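Local coordinates for sugar ABC transporter, sugar-binding protein (Streptococcus pneumoniae, PDB 2HQ0) that probably binds sugars outside the cell and delivers them to an ABC transporter for uptake, at residues T7-N12 with V58-N63. Sequence-based numbering, arbitrary orientation. Where two conformers were deposited one is given.
Sequences TIEYFN and VPDVVN
With CG placed beside its own backbone N and opposite the carbonyl carbon (chi1 -60°), Asp60 turns its carboxylate back along the strand of Glu9, while Tyr10, whose CG lies opposite the backbone N (chi1 164°), carries its ring across Val61 toward Asn63. The first torsion shows how a side chain can stand in for a backbone carbonyl: Asp60 OD2 accepts the Glu9 N-H at 2.8 Å, on the anti side of the carboxylate and 16° out of its plane, just ahead of the regular backbone ladder. That ladder is parallel. Glu9 O takes the N-H of Val61 at 3.0 Å. Val61 O in turn receives Phe11 N at 2.8 Å, and Phe11 O accepts the N-H of Asn63. Strands 6-11 and 61-63 are neighbours in the five-stranded mixed sheet of one lobe of this periplasmic-binding-protein fold, strand 35-40 flanking the first and 282-285 the second; helix 45-55 makes the beta-alpha-beta crossover from strand 35-40 to 61-63, which passes over strand 6-11. On the face carrying Tyr10 and Val61, Tyr10 CD1 meets Val61 CG1 at 3.9 Å, and Tyr10 OH passes 3.4 Å from Asn63 CB while making a weak hydrogen bond to Asn12 OD1; Asn12 ND2 bonds Asn41. Helix 292-303 packs against Val61 on that side. On the other face the Pro59 ring slides under the root of Phe11, Pro59 CG lying 3.5 Å from Phe11 CB, and Leu49 touches both residues. One water bridges Thr7 O and Asp60 OD2; a second lies between Thr7 O and Asp60 OD1, its bond to OD1 weak, and OD1 also bonds Thr289. In the conformer given, Glu9 OE1 forms a salt bridge with Arg52.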
loop_
_atom_site.group_PDB
_atom_site.type_symbol
_atom_site.label_atom_id
_atom_site.label_comp_id
_atom_site.label_asym_id
_atom_site.label_seq_id
_atom_site.Cartn_x
_atom_site.Cartn_y
_atom_site.Cartn_z
ATOM N N THR A 7 27.957 15.759 6.065
ATOM C CA THR A 7 26.821 15.020 6.555
ATOM C C THR A 7 25.634 15.385 5.677
ATOM O O THR A 7 25.225 16.652 5.561
ATOM C CB THR A 7 26.563 15.350 8.053
ATOM O OG1 THR A 7 27.621 14.799 8.801
ATOM C CG2 THR A 7 25.122 14.723 8.523
ATOM N N ILE A 8 24.867 14.328 5.340
ATOM C CA ILE A 8 23.565 14.482 4.755
ATOM C C ILE A 8 22.540 13.773 5.647
ATOM O O ILE A 8 22.896 12.833 6.353
ATOM C CB ILE A 8 23.544 13.955 3.325
ATOM C CG1 ILE A 8 23.908 12.436 3.327
ATOM C CG2 ILE A 8 24.415 14.838 2.449
ATOM C CD1 ILE A 8 23.591 11.830 1.897
ATOM N N GLU A 9 21.302 14.267 5.641
ATOM C CA GLU A 9 20.236 13.597 6.354
ATOM C C GLU A 9 19.493 12.696 5.411
ATOM O O GLU A 9 19.232 13.070 4.286
ATOM C CB GLU A 9 19.219 14.595 6.940
ATOM C CG GLU A 9 19.782 15.335 8.135
ATOM C CD GLU A 9 18.862 16.376 8.629
ATOM O OE1 GLU A 9 17.950 16.791 7.861
ATOM O OE2 GLU A 9 19.070 16.751 9.832
ATOM N N TYR A 10 19.039 11.561 5.946
ATOM C CA TYR A 10 18.062 10.699 5.291
ATOM C C TYR A 10 16.854 10.733 6.228
ATOM O O TYR A 10 16.928 10.241 7.371
ATOM C CB TYR A 10 18.573 9.235 5.144
ATOM C CG TYR A 10 17.420 8.300 4.833
ATOM C CD1 TYR A 10 16.507 8.610 3.842
ATOM C CD2 TYR A 10 17.151 7.203 5.586
ATOM C CE1 TYR A 10 15.383 7.816 3.650
ATOM C CE2 TYR A 10 16.067 6.395 5.407
ATOM C CZ TYR A 10 15.184 6.714 4.444
ATOM O OH TYR A 10 14.041 5.952 4.263
ATOM N N PHE A 11 15.742 11.348 5.802
ATOM C CA PHE A 11 14.511 11.553 6.545
ATOM C C PHE A 11 13.664 10.337 6.360
ATOM O O PHE A 11 13.095 10.176 5.293
ATOM C CB PHE A 11 13.809 12.866 6.163
ATOM C CG PHE A 11 12.611 13.185 7.063
ATOM C CD1 PHE A 11 12.756 13.986 8.197
ATOM C CD2 PHE A 11 11.319 12.714 6.805
ATOM C CE1 PHE A 11 11.698 14.241 9.019
ATOM C CE2 PHE A 11 10.313 12.950 7.651
ATOM C CZ PHE A 11 10.497 13.768 8.715
ATOM N N ASN A 12 13.686 9.404 7.288
ATOM C CA ASN A 12 13.000 8.126 7.135
ATOM C C ASN A 12 11.561 8.168 7.607
ATOM O O ASN A 12 11.262 8.807 8.657
ATOM C CB ASN A 12 13.744 7.065 7.992
ATOM C CG ASN A 12 13.275 5.656 7.790
ATOM O OD1 ASN A 12 12.975 5.230 6.667
ATOM N ND2 ASN A 12 13.181 4.895 8.880
ATOM N N VAL A 58 14.720 21.478 3.908
ATOM C CA VAL A 58 14.343 20.182 3.320
ATOM C C VAL A 58 15.486 19.170 3.590
ATOM O O VAL A 58 16.699 19.438 3.389
ATOM C CB VAL A 58 14.104 20.339 1.794
ATOM C CG1 VAL A 58 13.712 18.997 1.138
ATOM C CG2 VAL A 58 13.150 21.546 1.477
ATOM N N PRO A 59 15.162 17.971 4.120
ATOM C CA PRO A 59 16.239 16.987 4.332
ATOM C C PRO A 59 16.898 16.582 3.016
ATOM O O PRO A 59 16.229 16.592 1.976
ATOM C CB PRO A 59 15.488 15.754 4.889
ATOM C CG PRO A 59 14.253 16.317 5.465
ATOM C CD PRO A 59 13.856 17.476 4.583
ATOM N N ASP A 60 18.180 16.246 3.058
ATOM C CA ASP A 60 18.900 15.952 1.796
ATOM C C ASP A 60 18.265 14.820 0.972
ATOM O O ASP A 60 18.084 14.934 -0.240
ATOM C CB ASP A 60 20.339 15.597 2.131
ATOM C CG ASP A 60 21.045 16.744 2.857
ATOM O OD1 ASP A 60 21.316 17.783 2.265
ATOM O OD2 ASP A 60 21.068 16.612 4.050
ATOM N N VAL A 61 17.944 13.746 1.669
ATOM C CA VAL A 61 17.224 12.655 1.061
ATOM C C VAL A 61 16.020 12.364 1.898
ATOM O O VAL A 61 16.127 12.309 3.149
ATOM C CB VAL A 61 18.120 11.407 0.989
ATOM C CG1 VAL A 61 17.359 10.183 0.366
ATOM C CG2 VAL A 61 19.450 11.669 0.202
ATOM N N VAL A 62 14.880 12.204 1.260
ATOM C CA VAL A 62 13.594 12.153 1.924
ATOM C C VAL A 62 12.817 10.920 1.522
ATOM O O VAL A 62 12.590 10.702 0.329
ATOM C CB VAL A 62 12.727 13.424 1.547
ATOM C CG1 VAL A 62 11.322 13.393 2.182
ATOM C CG2 VAL A 62 13.475 14.722 1.901
ATOM N N ASN A 63 12.414 10.115 2.481
ATOM C CA ASN A 63 11.392 9.088 2.263
ATOM C C ASN A 63 10.050 9.773 2.241
ATOM O O ASN A 63 9.572 10.335 3.261
ATOM C CB ASN A 63 11.464 8.027 3.370
ATOM C CG ASN A 63 10.469 6.939 3.227
ATOM O OD1 ASN A 63 9.891 6.627 2.132
ATOM N ND2 ASN A 63 10.285 6.258 4.316
HETATM O O HOH W 1 22.390 17.769 6.245
HETATM O O HOH W 2 23.207 18.529 4.137
#